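Local coordinates for protein carbamate kinase (Aeropyrum pernix, PDB 2E9Y) that probably catalyses the reversible transfer of a phosphoryl group between ATP and carbamate, yielding carbamoyl phosphate and ADP, at residues Ile38-Leu43 with Glu98-Arg103; Arg48-His53 with Ser221-Gln226. One frame throughout, in Å; residues are numbered along the deposited sequence.

Contact 1: residues Ile38-Leu43 with Glu98-Arg103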
loop_
_atom_site.group_PDB
_atom_site.type_symbol
_atom_site.label_atom_id
_atom_site.label_comp_id
_atom_site.label_asym_id
_atom_site.label_seq_id
_atom_site.Cartn_x
_atom_site.Cartn_y
_atom_site.Cartn_z
ATOM N N ILE A 38 13.961 13.090 -13.528
ATOM C CA ILE A 38 15.362 12.946 -13.146
ATOM C C ILE A 38 15.757 11.478 -12.967
ATOM O O ILE A 38 16.843 11.068 -13.375
ATOM C CB ILE A 38 15.647 13.733 -11.849
ATOM C CG1 ILE A 38 15.532 15.233 -12.134
ATOM C CG2 ILE A 38 17.033 13.392 -11.310
ATOM C CD1 ILE A 38 15.555 16.099 -10.903
ATOM N N ILE A 39 14.880 10.682 -12.362
ATOM C CA ILE A 39 15.181 9.266 -12.172
ATOM C C ILE A 39 15.273 8.570 -13.526
ATOM O O ILE A 39 16.084 7.662 -13.713
ATOM C CB ILE A 39 14.101 8.569 -11.315
ATOM C CG1 ILE A 39 14.200 9.060 -9.870
ATOM C CG2 ILE A 39 14.273 7.056 -11.381
ATOM C CD1 ILE A 39 13.077 8.567 -8.976
ATOM N N ALA A 40 14.438 9.001 -14.468
ATOM C CA ALA A 40 14.439 8.422 -15.807
ATOM C C ALA A 40 15.798 8.656 -16.456
ATOM O O ALA A 40 16.293 7.811 -17.203
ATOM C CB ALA A 40 13.337 9.048 -16.653
ATOM N N ASP A 41 16.396 9.809 -16.173
ATOM C CA ASP A 41 17.705 10.127 -16.725
ATOM C C ASP A 41 18.714 9.117 -16.194
ATOM O O ASP A 41 19.504 8.554 -16.952
ATOM C CB ASP A 41 18.132 11.549 -16.334
ATOM C CG ASP A 41 17.265 12.619 -16.976
ATOM O OD1 ASP A 41 16.739 12.372 -18.082
ATOM O OD2 ASP A 41 17.119 13.711 -16.387
ATOM N N VAL A 42 18.667 8.881 -14.887
ATOM C CA VAL A 42 19.571 7.940 -14.241
ATOM C C VAL A 42 19.460 6.542 -14.844
ATOM O O VAL A 42 20.473 5.873 -15.062
ATOM C CB VAL A 42 19.287 7.869 -12.726
ATOM C CG1 VAL A 42 20.062 6.725 -12.098
ATOM C CG2 VAL A 42 19.666 9.189 -12.076
ATOM N N LEU A 43 18.233 6.099 -15.107
ATOM C CA LEU A 43 18.009 4.786 -15.705
ATOM C C LEU A 43 18.563 4.775 -17.127
ATOM O O LEU A 43 19.025 3.745 -17.618
ATOM C CB LEU A 43 16.512 4.453 -15.737
ATOM C CG LEU A 43 15.876 3.859 -14.473
ATOM C CD1 LEU A 43 16.183 4.720 -13.264
ATOM C CD2 LEU A 43 14.377 3.738 -14.682
ATOM N N GLU A 98 6.597 5.440 -14.702
ATOM C CA GLU A 98 6.173 4.607 -15.820
ATOM C C GLU A 98 5.759 5.482 -17.004
ATOM O O GLU A 98 6.086 5.184 -18.152
ATOM C CB GLU A 98 4.998 3.713 -15.406
ATOM C CG GLU A 98 5.404 2.457 -14.651
ATOM C CD GLU A 98 4.208 1.644 -14.182
ATOM O OE1 GLU A 98 3.092 1.871 -14.696
ATOM O OE2 GLU A 98 4.388 0.767 -13.309
ATOM N N GLU A 99 5.044 6.565 -16.721
ATOM C CA GLU A 99 4.594 7.469 -17.775
ATOM C C GLU A 99 5.782 8.129 -18.472
ATOM O O GLU A 99 5.800 8.260 -19.700
ATOM C CB GLU A 99 3.683 8.544 -17.189
ATOM C CG GLU A 99 3.118 9.514 -18.210
ATOM C CD GLU A 99 2.202 10.538 -17.574
ATOM O OE1 GLU A 99 1.239 10.129 -16.888
ATOM O OE2 GLU A 99 2.444 11.750 -17.755
ATOM N N GLU A 100 6.772 8.540 -17.686
ATOM C CA GLU A 100 7.957 9.190 -18.234
ATOM C C GLU A 100 8.762 8.234 -19.105
ATOM O O GLU A 100 9.146 8.581 -20.223
ATOM C CB GLU A 100 8.839 9.729 -17.106
ATOM C CG GLU A 100 10.080 10.476 -17.582
ATOM C CD GLU A 100 9.754 11.604 -18.546
ATOM O OE1 GLU A 100 8.829 12.390 -18.251
ATOM O OE2 GLU A 100 10.426 11.710 -19.594
ATOM N N LEU A 101 9.016 7.033 -18.597
ATOM C CA LEU A 101 9.779 6.044 -19.346
ATOM C C LEU A 101 9.070 5.696 -20.649
ATOM O O LEU A 101 9.709 5.481 -21.679
ATOM C CB LEU A 101 9.983 4.783 -18.498
ATOM C CG LEU A 101 10.821 4.994 -17.233
ATOM C CD1 LEU A 101 10.801 3.740 -16.376
ATOM C CD2 LEU A 101 12.246 5.352 -17.621
ATOM N N ARG A 102 7.743 5.651 -20.595
ATOM C CA ARG A 102 6.924 5.339 -21.761
ATOM C C ARG A 102 7.079 6.450 -22.792
ATOM O O ARG A 102 7.220 6.192 -23.990
ATOM C CB ARG A 102 5.461 5.227 -21.338
ATOM C CG ARG A 102 4.497 4.822 -22.431
ATOM C CD ARG A 102 3.084 5.015 -21.926
ATOM N NE ARG A 102 2.931 4.439 -20.593
ATOM C CZ ARG A 102 2.207 4.983 -19.621
ATOM N NH1 ARG A 102 1.559 6.123 -19.825
ATOM N NH2 ARG A 102 2.140 4.391 -18.439
ATOM N N ARG A 103 7.050 7.688 -22.312
ATOM C CA ARG A 103 7.197 8.855 -23.173
ATOM C C ARG A 103 8.545 8.799 -23.888
ATOM O O ARG A 103 8.730 9.417 -24.938
ATOM C CB ARG A 103 7.096 10.134 -22.334
ATOM C CG ARG A 103 7.255 11.421 -23.125
ATOM C CD ARG A 103 6.995 12.647 -22.259
ATOM N NE ARG A 103 5.642 12.651 -21.705
ATOM C CZ ARG A 103 5.343 12.386 -20.435
ATOM N NH1 ARG A 103 6.303 12.097 -19.566
ATOM N NH2 ARG A 103 4.079 12.406 -20.034
#

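Contact 2: residues Arg48-His53 with Ser221-Gln226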
loop_
_atom_site.group_PDB
_atom_site.type_symbol
_atom_site.label_atom_id
_atom_site.label_comp_id
_atom_site.label_asym_id
_atom_site.label_seq_id
_atom_site.Cartn_x
_atom_site.Cartn_y
_atom_site.Cartn_z
ATOM N N ARG A 48 20.452 0.386 -12.453
ATOM C CA ARG A 48 19.276 -0.359 -12.017
ATOM C C ARG A 48 19.097 0.266 -10.636
ATOM O O ARG A 48 20.086 0.606 -9.983
ATOM C CB ARG A 48 19.555 -1.861 -11.899
ATOM C CG ARG A 48 19.714 -2.573 -13.239
ATOM C CD ARG A 48 19.699 -4.092 -13.083
ATOM N NE ARG A 48 18.350 -4.641 -12.913
ATOM C CZ ARG A 48 17.418 -4.660 -13.864
ATOM N NH1 ARG A 48 17.678 -4.159 -15.066
ATOM N NH2 ARG A 48 16.223 -5.186 -13.620
ATOM N N SER A 49 17.863 0.436 -10.184
ATOM C CA SER A 49 17.680 1.076 -8.893
ATOM C C SER A 49 16.551 0.567 -8.023
ATOM O O SER A 49 15.608 -0.071 -8.490
ATOM C CB SER A 49 17.469 2.573 -9.096
ATOM O OG SER A 49 16.261 2.808 -9.805
ATOM N N VAL A 50 16.692 0.864 -6.739
ATOM C CA VAL A 50 15.696 0.561 -5.727
ATOM C C VAL A 50 15.552 1.946 -5.120
ATOM O O VAL A 50 16.490 2.475 -4.511
ATOM C CB VAL A 50 16.206 -0.426 -4.667
ATOM C CG1 VAL A 50 15.163 -0.576 -3.561
ATOM C CG2 VAL A 50 16.469 -1.782 -5.305
ATOM N N ILE A 51 14.384 2.540 -5.326
ATOM C CA ILE A 51 14.094 3.885 -4.861
ATOM C C ILE A 51 13.317 3.897 -3.553
ATOM O O ILE A 51 12.246 3.309 -3.462
ATOM C CB ILE A 51 13.261 4.637 -5.922
ATOM C CG1 ILE A 51 13.996 4.604 -7.266
ATOM C CG2 ILE A 51 12.986 6.062 -5.464
ATOM C CD1 ILE A 51 13.148 5.039 -8.438
ATOM N N THR A 52 13.867 4.555 -2.540
ATOM C CA THR A 52 13.187 4.656 -1.255
ATOM C C THR A 52 12.780 6.112 -1.066
ATOM O O THR A 52 13.175 6.983 -1.852
ATOM C CB THR A 52 14.097 4.238 -0.088
ATOM O OG1 THR A 52 15.150 5.192 0.060
ATOM C CG2 THR A 52 14.695 2.864 -0.347
ATOM N N HIS A 53 12.003 6.383 -0.024
ATOM C CA HIS A 53 11.541 7.745 0.234
ATOM C C HIS A 53 11.058 7.892 1.666
ATOM O O HIS A 53 10.841 6.898 2.355
ATOM C CB HIS A 53 10.388 8.081 -0.709
ATOM C CG HIS A 53 9.201 7.174 -0.556
ATOM N ND1 HIS A 53 8.242 7.351 0.422
ATOM C CD2 HIS A 53 8.822 6.082 -1.260
ATOM C CE1 HIS A 53 7.322 6.410 0.307
ATOM N NE2 HIS A 53 7.649 5.625 -0.705
ATOM N N SER A 221 20.329 2.642 3.916
ATOM C CA SER A 221 21.725 2.224 3.972
ATOM C C SER A 221 21.773 0.724 4.247
ATOM O O SER A 221 22.494 -0.025 3.582
ATOM C CB SER A 221 22.462 2.983 5.079
ATOM O OG SER A 221 23.841 2.648 5.096
ATOM N N LEU A 222 21.002 0.287 5.237
ATOM C CA LEU A 222 20.950 -1.126 5.578
ATOM C C LEU A 222 20.472 -1.947 4.384
ATOM O O LEU A 222 21.001 -3.026 4.119
ATOM C CB LEU A 222 20.021 -1.350 6.776
ATOM C CG LEU A 222 19.816 -2.801 7.216
ATOM C CD1 LEU A 222 21.148 -3.437 7.587
ATOM C CD2 LEU A 222 18.860 -2.826 8.401
ATOM N N LEU A 223 19.471 -1.443 3.663
ATOM C CA LEU A 223 18.952 -2.153 2.495
ATOM C C LEU A 223 20.039 -2.308 1.433
ATOM O O LEU A 223 20.195 -3.377 0.847
ATOM C CB LEU A 223 17.765 -1.405 1.874
ATOM C CG LEU A 223 17.160 -2.057 0.621
ATOM C CD1 LEU A 223 16.658 -3.458 0.956
ATOM C CD2 LEU A 223 16.009 -1.205 0.089
ATOM N N ALA A 224 20.777 -1.230 1.187
ATOM C CA ALA A 224 21.847 -1.246 0.187
ATOM C C ALA A 224 22.871 -2.319 0.543
ATOM O O ALA A 224 23.347 -3.060 -0.320
ATOM C CB ALA A 224 22.521 0.127 0.116
ATOM N N THR A 225 23.203 -2.397 1.824
ATOM C CA THR A 225 24.157 -3.383 2.304
ATOM C C THR A 225 23.622 -4.806 2.138
ATOM O O THR A 225 24.347 -5.696 1.693
ATOM C CB THR A 225 24.501 -3.135 3.790
ATOM O OG1 THR A 225 25.227 -1.907 3.910
ATOM C CG2 THR A 225 25.341 -4.276 4.352
ATOM N N GLN A 226 22.353 -5.022 2.478
ATOM C CA GLN A 226 21.775 -6.359 2.383
ATOM C C GLN A 226 21.513 -6.803 0.928
ATOM O O GLN A 226 21.407 -7.984 0.625
ATOM C CB GLN A 226 20.478 -6.395 3.201
ATOM C CG GLN A 226 20.720 -6.170 4.696
ATOM C CD GLN A 226 19.520 -6.631 5.499
ATOM O OE1 GLN A 226 18.378 -6.284 5.242
ATOM N NE2 GLN A 226 19.830 -7.383 6.574
#

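Contact 1: residues Ile38-Leu43 with Glu98-Arg103
The carboxylate of Glu100, whose CG rests against Ala40 CB at 3.7 Å, is gripped through both of its oxygens by arginines. Its OE1 lies 2.9 Å from Arg103 NH1 in a salt bridge whose hydrogen bond is weak, bent to 116°, while OE2 pairs with Arg104. The firmer bond of the network runs from Arg103 NH2 to Glu99 OE2, also 2.9 Å, with the acceptor almost in the guanidinium plane and the carboxylate met on its anti side. Arg103 thus ties two neighbouring acids of one helix. Arg104 also takes Asp41 OD1 of the facing helix, an arrangement likely to offset the repulsion between Asp41 OD1 and Glu100 OE2, 6.5 Å apart.

Helix 25-44, the connection of a beta-alpha-beta crossover between parallel strands 6-10 and 48-52, here meets the C-terminal part of helix 78-103. The short segments cross at -55° with their axes 9.7 Å apart, and little surface is buried.

Next to the charged groups the packing is apolar. Leu101 holds CG beside its backbone N (chi1 -64°), which, with the extended second torsion, brings both methyls nearer to helix 25-44. Leu101 CD2 lies 4.0 Å from Ala40 CB, and both Leu101 methyls meet Leu43 CD2, the two leucine side chains crossing at about a right angle. On another side of helix 78-103, Glu98 forms a salt bridge with Arg116 of the second subunit, and Glu99 and Arg102 pack against Val206 and Gly205 of that chain.

Contact 2: residues Arg48-His53 with Ser221-Gln226
Residues 48-52 run as an extended strand past the helical turns of 221-226, and the backbones come nearest at Val50 and Ala224, whose CA atoms are 8.7 Å apart. That spacing is bridged by side chains alone. Val50 and Thr52, two positions apart on the strand, direct their CB atoms toward the helix, whereas Ile51 between them faces the other side of the sheet.

From the helix a single residue answers, Leu223. With its CG anti to the backbone N (chi1 179°), it extends toward the strand and meets Val50 tip to tip, Leu223 CD2 lying 3.8 Å from Val50 CG1. The same leucine methyl passes more loosely by Thr52 CG2, at 4.3 Å. The hydroxyl of Thr52 has a different task: OG1 is hydrogen-bonded to Ser220 OG, just ahead of the helical segment.

Strand 48-52 lies between parallel strands 6-10 and 188-191 in the central sheet of the amino acid kinase fold, and helix 216-226 covers one face of it. Beside it on that face runs helix 275-289, whose Phe285 packs against Ser221 and Ala224.

All three touching residues are buried, and the methyl contacts between them are undirected dispersion. Contacts of this kind depend on shape and exclusion of water more than on direction; a directional link between strand and helix is added by the threonine-serine hydrogen bond.

How the contacts relate
The two contacts, their centres 19 Å apart, lie on different faces of the central sheet. Along the chain their segments alternate, in the order 38-43, 48-53, 98-103, 221-226, and helix 25-44 of contact 1 leads directly into strand 48-52 of contact 2. The two also touch: Ile39 CD1 reaches Ile51 CD1 at 3.6 Å, so that the strand is packed by helix 25-44 on one face and by helix 216-226 on the other, in an alpha/beta/alpha sandwich. Contact 2 is the inner one; contact 1 lies farther from the chain centre, where helix 78-103, next to helix 25-44, also touches the second subunit.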